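Local coordinates for protein NAD-dependent epimerase/dehydratase (Methylobacillus flagellatus KT, PDB 3GPI) that is of unknown function but belongs to the NAD-dependent epimerase/dehydratase family and probably binds a dinucleotide cofactor in its Rossmann-type domain, at residues A[218-231]-A[266-278]. Numbering follows the deposited sequence.
Sequences LPVHDLLRWLADRQ and YVSGYGALLAAMR. With EDO (1,2-ethanediol), chain B.
Trp226 meets Tyr266 in a T-shaped pair at the heart of a contact between helices 220-230 and 266-277. The edge of the tyrosine is directed at the face of the indole, with planes at 80° and the five-membered ring centroid of Trp226 4.9 Å from the Tyr266 centroid. Trp226 CB lies 4.1 Å from Tyr266 CE1. Trp226 CG is closer, 3.6 Å from Tyr266 CE1. CD1 and CD2 also lie against that CE1, with CD1 near Tyr266 OH. CE3 meets Tyr266 CE1 and CD1. NE1 and CE2 run on past Val267 CG2. Trp226 CZ2 lies 3.9 Å from Val267 CG1, and Trp226 CZ3 is 3.8 Å from Tyr270 CB. CH2, at the far end, reaches Val267 O and Gly271 N. With CG anti to the backbone N (chi1 -174°), the indole extends across the second helix. Arg230 CD lies against the opposite indole face, toward its rim, and the Arg230 guanidinium sits flat over Trp226 NE1. Arg230 NH1 donates to Trp226 O, which also accepts from Arg230 N on the opposite face of its carbonyl plane.

Leu218 CD1 sits over a face of Tyr266 in a CH-pi contact, 3.7 Å from the ring centroid. Leu227 CD2 packs 3.7 Å from Tyr270 CB. Leu274 CD2 meets Gln231 CG. Gln231 NE2 bonds Leu227 O and Ile166 O, and OE1 accepts from Gln170. No hydrogen bond joins the two segments; apolar and aromatic packing dominates. Tyr270 OH is hydrogen-bonded to an ethanediol, probably from the crystallisation liquor, also hydrogen-bonded to Arg184 NE.

The helices cross at -36° with axes 11.5 Å apart. Met165 of helix 164-168 touches Leu223, Leu227 and Tyr270, while Tyr158 stacks on Tyr270. Strand 218-219 pairs antiparallel with strand 181-186, tying helix 220-230 to the mixed sheet of this epimerase/dehydratase-family fold.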
ATOM      1  N   LEU A 218      -4.666 -11.507  12.000  1.00 11.96           N
ATOM      2  CA  LEU A 218      -5.631 -12.329  12.732  1.00 12.17           C
ATOM      3  C   LEU A 218      -6.493 -13.085  11.756  1.00 12.03           C
ATOM      4  O   LEU A 218      -6.635 -12.699  10.595  1.00 12.72           O
ATOM      5  CB  LEU A 218      -6.502 -11.541  13.760  1.00 13.19           C
ATOM      6  CG  LEU A 218      -7.610 -10.639  13.196  1.00 12.68           C
ATOM      7  CD1 LEU A 218      -8.398  -9.969  14.381  1.00 13.98           C
ATOM      8  CD2 LEU A 218      -7.035  -9.541  12.320  1.00 14.70           C
ATOM      9  N   PRO A 219      -7.083 -14.181  12.230  1.00 11.86           N
ATOM     10  CA  PRO A 219      -7.994 -14.915  11.371  1.00 12.14           C
ATOM     11  C   PRO A 219      -9.211 -14.051  11.046  1.00 12.05           C
ATOM     12  O   PRO A 219      -9.684 -13.295  11.916  1.00 11.63           O
ATOM     13  CB  PRO A 219      -8.425 -16.097  12.263  1.00 13.41           C
ATOM     14  CG  PRO A 219      -7.307 -16.276  13.238  1.00 12.54           C
ATOM     15  CD  PRO A 219      -6.902 -14.832  13.531  1.00 12.52           C
ATOM     16  N   VAL A 220      -9.722 -14.181   9.830  1.00 11.84           N
ATOM     17  CA  VAL A 220     -10.774 -13.282   9.344  1.00 12.41           C
ATOM     18  C   VAL A 220     -12.026 -13.344  10.254  1.00 12.55           C
ATOM     19  O   VAL A 220     -12.678 -12.347  10.487  1.00 12.70           O
ATOM     20  CB  VAL A 220     -11.102 -13.520   7.841  1.00 12.23           C
ATOM     21  CG1 VAL A 220     -11.781 -14.893   7.601  1.00 15.01           C
ATOM     22  CG2 VAL A 220     -11.905 -12.388   7.255  1.00 14.03           C
ATOM     23  N   HIS A 221     -12.344 -14.521  10.779  1.00 12.56           N
ATOM     24  CA  HIS A 221     -13.504 -14.609  11.655  1.00 11.79           C
ATOM     25  C   HIS A 221     -13.330 -13.879  12.959  1.00 12.76           C
ATOM     26  O   HIS A 221     -14.294 -13.377  13.502  1.00 13.74           O
ATOM     27  CB  HIS A 221     -13.919 -16.087  11.904  1.00 12.95           C
ATOM     28  CG  HIS A 221     -14.721 -16.667  10.781  1.00 13.39           C
ATOM     29  ND1 HIS A 221     -16.081 -16.866  10.885  1.00 16.05           N
ATOM     30  CD2 HIS A 221     -14.366 -17.058   9.526  1.00 14.57           C
ATOM     31  CE1 HIS A 221     -16.526 -17.360   9.741  1.00 15.56           C
ATOM     32  NE2 HIS A 221     -15.513 -17.489   8.904  1.00 15.33           N
ATOM     33  N   ASP A 222     -12.103 -13.805  13.464  1.00 12.50           N
ATOM     34  CA  ASP A 222     -11.908 -13.023  14.669  1.00 12.83           C
ATOM     35  C   ASP A 222     -12.113 -11.537  14.397  1.00 13.29           C
ATOM     36  O   ASP A 222     -12.676 -10.821  15.224  1.00 12.63           O
ATOM     37  CB  ASP A 222     -10.510 -13.237  15.250  1.00 12.80           C
ATOM     38  CG  ASP A 222     -10.330 -14.605  15.900  1.00 15.38           C
ATOM     39  OD1 ASP A 222     -11.318 -15.350  16.070  1.00 17.26           O
ATOM     40  OD2 ASP A 222      -9.168 -14.895  16.216  1.00 17.27           O
ATOM     41  N   LEU A 223     -11.671 -11.059  13.244  1.00 11.97           N
ATOM     42  CA  LEU A 223     -11.862  -9.659  12.897  1.00 12.94           C
ATOM     43  C   LEU A 223     -13.348  -9.371  12.683  1.00 12.28           C
ATOM     44  O   LEU A 223     -13.856  -8.386  13.203  1.00 13.46           O
ATOM     45  CB  LEU A 223     -11.063  -9.340  11.625  1.00 12.90           C
ATOM     46  CG  LEU A 223     -11.253  -7.917  11.123  1.00 12.38           C
ATOM     47  CD1 LEU A 223     -10.844  -6.848  12.168  1.00 14.49           C
ATOM     48  CD2 LEU A 223     -10.473  -7.680   9.853  1.00 14.96           C
ATOM     49  N   LEU A 224     -14.027 -10.250  11.955  1.00 13.11           N
ATOM     50  CA  LEU A 224     -15.457 -10.059  11.675  1.00 12.54           C
ATOM     51  C   LEU A 224     -16.269 -10.079  12.961  1.00 13.02           C
ATOM     52  O   LEU A 224     -17.126  -9.230  13.113  1.00 12.89           O
ATOM     53  CB  LEU A 224     -15.942 -11.092  10.671  1.00 14.14           C
ATOM     54  CG  LEU A 224     -15.439 -10.921   9.259  1.00 13.14           C
ATOM     55  CD1 LEU A 224     -15.675 -12.233   8.487  1.00 15.96           C
ATOM     56  CD2 LEU A 224     -16.104  -9.706   8.574  1.00 15.42           C
ATOM     57  N   ARG A 225     -15.959 -10.989  13.889  1.00 13.09           N
ATOM     58  CA  ARG A 225     -16.700 -11.007  15.152  1.00 12.47           C
ATOM     59  C   ARG A 225     -16.419  -9.771  15.982  1.00 13.05           C
ATOM     60  O   ARG A 225     -17.329  -9.258  16.604  1.00 13.98           O
ATOM     61  CB  ARG A 225     -16.373 -12.263  15.940  1.00 12.97           C
ATOM     62  CG  ARG A 225     -17.026 -13.507  15.372  1.00 14.42           C
ATOM     63  CD  ARG A 225     -16.623 -14.681  16.192  1.00 16.40           C
ATOM     64  NE  ARG A 225     -17.365 -15.861  15.799  1.00 20.34           N
ATOM     65  CZ  ARG A 225     -17.633 -16.849  16.648  1.00 22.32           C
ATOM     66  NH1 ARG A 225     -17.267 -16.756  17.930  1.00 22.94           N
ATOM     67  NH2 ARG A 225     -18.292 -17.909  16.198  1.00 23.41           N
ATOM     68  N   TRP A 226     -15.163  -9.296  15.997  1.00 13.26           N
ATOM     69  CA  TRP A 226     -14.818  -8.099  16.788  1.00 13.68           C
ATOM     70  C   TRP A 226     -15.604  -6.910  16.205  1.00 14.71           C
ATOM     71  O   TRP A 226     -16.193  -6.078  16.944  1.00 14.44           O
ATOM     72  CB  TRP A 226     -13.279  -7.889  16.672  1.00 14.16           C
ATOM     73  CG  TRP A 226     -12.751  -6.760  17.567  1.00 14.87           C
ATOM     74  CD1 TRP A 226     -12.236  -6.901  18.828  1.00 19.78           C
ATOM     75  CD2 TRP A 226     -12.667  -5.375  17.250  1.00 15.08           C
ATOM     76  NE1 TRP A 226     -11.849  -5.687  19.315  1.00 18.39           N
ATOM     77  CE2 TRP A 226     -12.096  -4.729  18.369  1.00 17.10           C
ATOM     78  CE3 TRP A 226     -12.990  -4.614  16.126  1.00 16.05           C
ATOM     79  CZ2 TRP A 226     -11.859  -3.344  18.400  1.00 19.15           C
ATOM     80  CZ3 TRP A 226     -12.748  -3.234  16.145  1.00 17.18           C
ATOM     81  CH2 TRP A 226     -12.202  -2.613  17.296  1.00 17.64           C
ATOM     82  N   LEU A 227     -15.614  -6.801  14.877  1.00 13.27           N
ATOM     83  CA  LEU A 227     -16.339  -5.734  14.216  1.00 14.33           C
ATOM     84  C   LEU A 227     -17.866  -5.837  14.406  1.00 14.40           C
ATOM     85  O   LEU A 227     -18.563  -4.821  14.538  1.00 14.97           O
ATOM     86  CB  LEU A 227     -15.993  -5.718  12.742  1.00 13.63           C
ATOM     87  CG  LEU A 227     -14.587  -5.177  12.420  1.00 14.31           C
ATOM     88  CD1 LEU A 227     -14.245  -5.397  10.982  1.00 14.45           C
ATOM     89  CD2 LEU A 227     -14.444  -3.686  12.825  1.00 16.26           C
ATOM     90  N   ALA A 228     -18.353  -7.071  14.432  1.00 14.47           N
ATOM     91  CA  ALA A 228     -19.779  -7.316  14.638  1.00 14.51           C
ATOM     92  C   ALA A 228     -20.133  -6.911  16.074  1.00 14.51           C
ATOM     93  O   ALA A 228     -21.144  -6.220  16.273  1.00 14.98           O
ATOM     94  CB  ALA A 228     -20.096  -8.780  14.391  1.00 14.60           C
ATOM     95  N   ASP A 229     -19.281  -7.265  17.041  1.00 14.38           N
ATOM     96  CA  ASP A 229     -19.512  -6.922  18.446  1.00 15.24           C
ATOM     97  C   ASP A 229     -19.626  -5.419  18.648  1.00 16.93           C
ATOM     98  O   ASP A 229     -20.520  -4.918  19.350  1.00 18.76           O
ATOM     99  CB  ASP A 229     -18.420  -7.493  19.340  1.00 15.86           C
ATOM    100  CG  ASP A 229     -18.520  -8.988  19.512  1.00 16.10           C
ATOM    101  OD1 ASP A 229     -19.501  -9.611  19.036  1.00 18.47           O
ATOM    102  OD2 ASP A 229     -17.581  -9.582  20.122  1.00 20.92           O
ATOM    103  N   ARG A 230     -18.782  -4.665  17.983  1.00 17.70           N
ATOM    104  CA  ARG A 230     -18.820  -3.230  18.177  1.00 18.47           C
ATOM    105  C   ARG A 230     -19.913  -2.531  17.396  1.00 18.44           C
ATOM    106  O   ARG A 230     -20.123  -1.342  17.574  1.00 21.12           O
ATOM    107  CB  ARG A 230     -17.433  -2.638  17.863  1.00 20.13           C
ATOM    108  CG  ARG A 230     -16.581  -2.658  19.152  1.00 25.18           C
ATOM    109  CD  ARG A 230     -15.167  -3.086  18.956  1.00 29.05           C
ATOM    110  NE  ARG A 230     -14.550  -3.510  20.217  1.00 29.30           N
ATOM    111  CZ  ARG A 230     -14.538  -4.765  20.657  1.00 28.16           C
ATOM    112  NH1 ARG A 230     -15.126  -5.722  19.943  1.00 24.94           N
ATOM    113  NH2 ARG A 230     -13.957  -5.070  21.823  1.00 27.87           N
ATOM    114  N   GLN A 231     -20.614  -3.249  16.528  1.00 17.15           N
ATOM    115  CA  GLN A 231     -21.717  -2.685  15.770  1.00 16.65           C
ATOM    116  C   GLN A 231     -23.106  -3.237  16.153  1.00 17.02           C
ATOM    117  O   GLN A 231     -24.099  -2.991  15.436  1.00 17.88           O
ATOM    118  CB  GLN A 231     -21.499  -2.882  14.283  1.00 17.30           C
ATOM    119  CG  GLN A 231     -20.230  -2.178  13.745  1.00 16.68           C
ATOM    120  CD  GLN A 231     -20.123  -2.353  12.272  1.00 16.67           C
ATOM    121  OE1 GLN A 231     -20.688  -1.582  11.512  1.00 17.36           O
ATOM    122  NE2 GLN A 231     -19.378  -3.379  11.851  1.00 16.83           N
ATOM    123  N   TYR A 266      -5.603  -3.620  14.443  1.00 12.96           N
ATOM    124  CA  TYR A 266      -6.968  -3.422  13.982  1.00 12.55           C
ATOM    125  C   TYR A 266      -7.860  -2.755  15.045  1.00 13.46           C
ATOM    126  O   TYR A 266      -8.819  -2.076  14.696  1.00 14.01           O
ATOM    127  CB  TYR A 266      -7.553  -4.790  13.554  1.00 13.42           C
ATOM    128  CG  TYR A 266      -7.830  -5.696  14.749  1.00 12.61           C
ATOM    129  CD1 TYR A 266      -9.118  -5.795  15.262  1.00 12.91           C
ATOM    130  CD2 TYR A 266      -6.810  -6.464  15.331  1.00 13.26           C
ATOM    131  CE1 TYR A 266      -9.408  -6.620  16.340  1.00 15.08           C
ATOM    132  CE2 TYR A 266      -7.078  -7.292  16.438  1.00 12.72           C
ATOM    133  CZ  TYR A 266      -8.387  -7.379  16.904  1.00 13.24           C
ATOM    134  OH  TYR A 266      -8.665  -8.210  17.972  1.00 15.09           O
ATOM    135  N   VAL A 267      -7.540  -2.976  16.309  1.00 14.32           N
ATOM    136  CA  VAL A 267      -8.334  -2.369  17.412  1.00 15.23           C
ATOM    137  C   VAL A 267      -8.283  -0.841  17.323  1.00 16.39           C
ATOM    138  O   VAL A 267      -9.328  -0.170  17.374  1.00 17.41           O
ATOM    139  CB  VAL A 267      -7.844  -2.849  18.776  1.00 15.70           C
ATOM    140  CG1 VAL A 267      -8.523  -2.115  19.937  1.00 18.13           C
ATOM    141  CG2 VAL A 267      -8.117  -4.367  18.924  1.00 16.97           C
ATOM    142  N   SER A 268      -7.078  -0.303  17.114  1.00 16.35           N
ATOM    143  CA  SER A 268      -6.871   1.134  16.942  0.50 16.93           C
ATOM    144  C   SER A 268      -7.482   1.669  15.646  1.00 16.85           C
ATOM    145  O   SER A 268      -8.216   2.671  15.619  1.00 17.26           O
ATOM    146  CB  SER A 268      -5.364   1.416  16.960  0.50 16.89           C
ATOM    147  OG  SER A 268      -4.857   1.056  18.227  0.50 21.70           O
ATOM    148  N   GLY A 269      -7.148   1.021  14.528  1.00 14.94           N
ATOM    149  CA  GLY A 269      -7.583   1.481  13.243  1.00 15.13           C
ATOM    150  C   GLY A 269      -9.084   1.382  13.046  1.00 15.58           C
ATOM    151  O   GLY A 269      -9.730   2.359  12.635  1.00 16.38           O
ATOM    152  N   TYR A 270      -9.643   0.203  13.292  1.00 15.24           N
ATOM    153  CA  TYR A 270     -11.082   0.085  13.150  1.00 15.93           C
ATOM    154  C   TYR A 270     -11.823   0.835  14.244  1.00 17.23           C
ATOM    155  O   TYR A 270     -12.890   1.372  13.972  1.00 18.10           O
ATOM    156  CB  TYR A 270     -11.519  -1.371  13.035  1.00 15.71           C
ATOM    157  CG  TYR A 270     -11.286  -1.940  11.665  1.00 14.25           C
ATOM    158  CD1 TYR A 270     -12.042  -1.519  10.584  1.00 14.57           C
ATOM    159  CD2 TYR A 270     -10.294  -2.885  11.438  1.00 13.92           C
ATOM    160  CE1 TYR A 270     -11.846  -2.011   9.297  1.00 15.55           C
ATOM    161  CE2 TYR A 270     -10.084  -3.413  10.143  1.00 13.49           C
ATOM    162  CZ  TYR A 270     -10.857  -2.973   9.088  1.00 13.15           C
ATOM    163  OH  TYR A 270     -10.642  -3.456   7.837  1.00 14.28           O
ATOM    164  N   GLY A 271     -11.247   0.906  15.440  1.00 17.03           N
ATOM    165  CA  GLY A 271     -11.818   1.834  16.467  1.00 18.38           C
ATOM    166  C   GLY A 271     -12.002   3.259  15.903  1.00 20.60           C
ATOM    167  O   GLY A 271     -13.095   3.866  16.013  1.00 20.39           O
ATOM    168  N   ALA A 272     -10.973   3.798  15.245  1.00 19.37           N
ATOM    169  CA  ALA A 272     -11.053   5.161  14.698  1.00 21.05           C
ATOM    170  C   ALA A 272     -12.085   5.272  13.565  1.00 21.82           C
ATOM    171  O   ALA A 272     -12.749   6.295  13.394  1.00 23.67           O
ATOM    172  CB  ALA A 272      -9.679   5.606  14.215  1.00 20.30           C
ATOM    173  N   LEU A 273     -12.276   4.206  12.803  1.00 21.08           N
ATOM    174  CA  LEU A 273     -13.076   4.335  11.608  1.00 22.44           C
ATOM    175  C   LEU A 273     -14.520   4.235  11.975  1.00 22.79           C
ATOM    176  O   LEU A 273     -15.365   4.946  11.402  1.00 23.03           O
ATOM    177  CB  LEU A 273     -12.716   3.253  10.604  1.00 20.85           C
ATOM    178  CG  LEU A 273     -11.376   3.419   9.920  1.00 21.81           C
ATOM    179  CD1 LEU A 273     -11.046   2.137   9.172  1.00 23.52           C
ATOM    180  CD2 LEU A 273     -11.429   4.606   8.961  1.00 25.88           C
ATOM    181  N   LEU A 274     -14.805   3.390  12.957  1.00 21.49           N
ATOM    182  CA  LEU A 274     -16.153   3.293  13.478  1.00 24.30           C
ATOM    183  C   LEU A 274     -16.535   4.647  14.060  1.00 24.14           C
ATOM    184  O   LEU A 274     -17.606   5.174  13.745  1.00 25.72           O
ATOM    185  CB  LEU A 274     -16.263   2.183  14.512  1.00 22.74           C
ATOM    186  CG  LEU A 274     -16.237   0.773  13.875  1.00 24.25           C
ATOM    187  CD1 LEU A 274     -15.965  -0.265  14.919  1.00 23.66           C
ATOM    188  CD2 LEU A 274     -17.502   0.357  13.088  1.00 25.44           C
ATOM    189  N   ALA A 275     -15.649   5.234  14.866  1.00 24.57           N
ATOM    190  CA  ALA A 275     -15.947   6.540  15.491  1.00 24.26           C
ATOM    191  C   ALA A 275     -16.254   7.628  14.460  1.00 25.73           C
ATOM    192  O   ALA A 275     -17.162   8.420  14.668  1.00 26.46           O
ATOM    193  CB  ALA A 275     -14.802   6.968  16.424  1.00 24.14           C
ATOM    194  N   ALA A 276     -15.543   7.642  13.336  1.00 26.57           N
ATOM    195  CA  ALA A 276     -15.649   8.697  12.336  1.00 28.29           C
ATOM    196  C   ALA A 276     -16.887   8.535  11.465  1.00 30.05           C
ATOM    197  O   ALA A 276     -17.584   9.514  11.156  1.00 30.42           O
ATOM    198  CB  ALA A 276     -14.383   8.739  11.459  1.00 27.81           C
ATOM    199  N   MET A 277     -17.161   7.294  11.071  1.00 31.33           N
ATOM    200  CA  MET A 277     -18.299   6.999  10.214  1.00 32.67           C
ATOM    201  C   MET A 277     -19.619   7.340  10.917  1.00 34.74           C
ATOM    202  O   MET A 277     -20.606   7.663  10.242  1.00 35.30           O
ATOM    203  CB  MET A 277     -18.250   5.532   9.707  1.00 31.72           C
ATOM    204  CG  MET A 277     -18.707   4.432  10.697  1.00 27.31           C
ATOM    205  SD  MET A 277     -18.484   2.747  10.003  1.00 21.41           S
ATOM    206  CE  MET A 277     -20.178   2.080  10.333  1.00 24.22           C
ATOM    207  N   ARG A 278     -19.626   7.295  12.257  1.00 36.59           N
ATOM    208  CA  ARG A 278     -20.789   7.712  13.077  1.00 38.43           C
ATOM    209  C   ARG A 278     -21.005   9.243  13.142  1.00 39.43           C
ATOM    210  O   ARG A 278     -21.899   9.717  13.857  1.00 39.19           O
ATOM    211  CB  ARG A 278     -20.682   7.174  14.506  1.00 38.49           C
ATOM    212  CG  ARG A 278     -20.485   5.678  14.635  1.00 40.21           C
ATOM    213  CD  ARG A 278     -20.843   5.233  16.041  1.00 44.39           C
ATOM    214  NE  ARG A 278     -19.831   4.369  16.656  1.00 48.20           N
ATOM    215  CZ  ARG A 278     -19.690   3.054  16.456  1.00 49.15           C
ATOM    216  NH1 ARG A 278     -20.485   2.379  15.622  1.00 49.61           N
ATOM    217  NH2 ARG A 278     -18.727   2.406  17.101  1.00 49.88           N
TER
HETATM  218  C1  EDO B 285      -8.641  -5.834   6.308  1.00 25.61           C
HETATM  219  O1  EDO B 285      -8.647  -5.189   7.536  1.00 15.92           O
HETATM  220  C2  EDO B 285      -7.983  -7.122   6.666  1.00 26.08           C
HETATM  221  O2  EDO B 285      -8.976  -8.093   6.486  1.00 23.92           O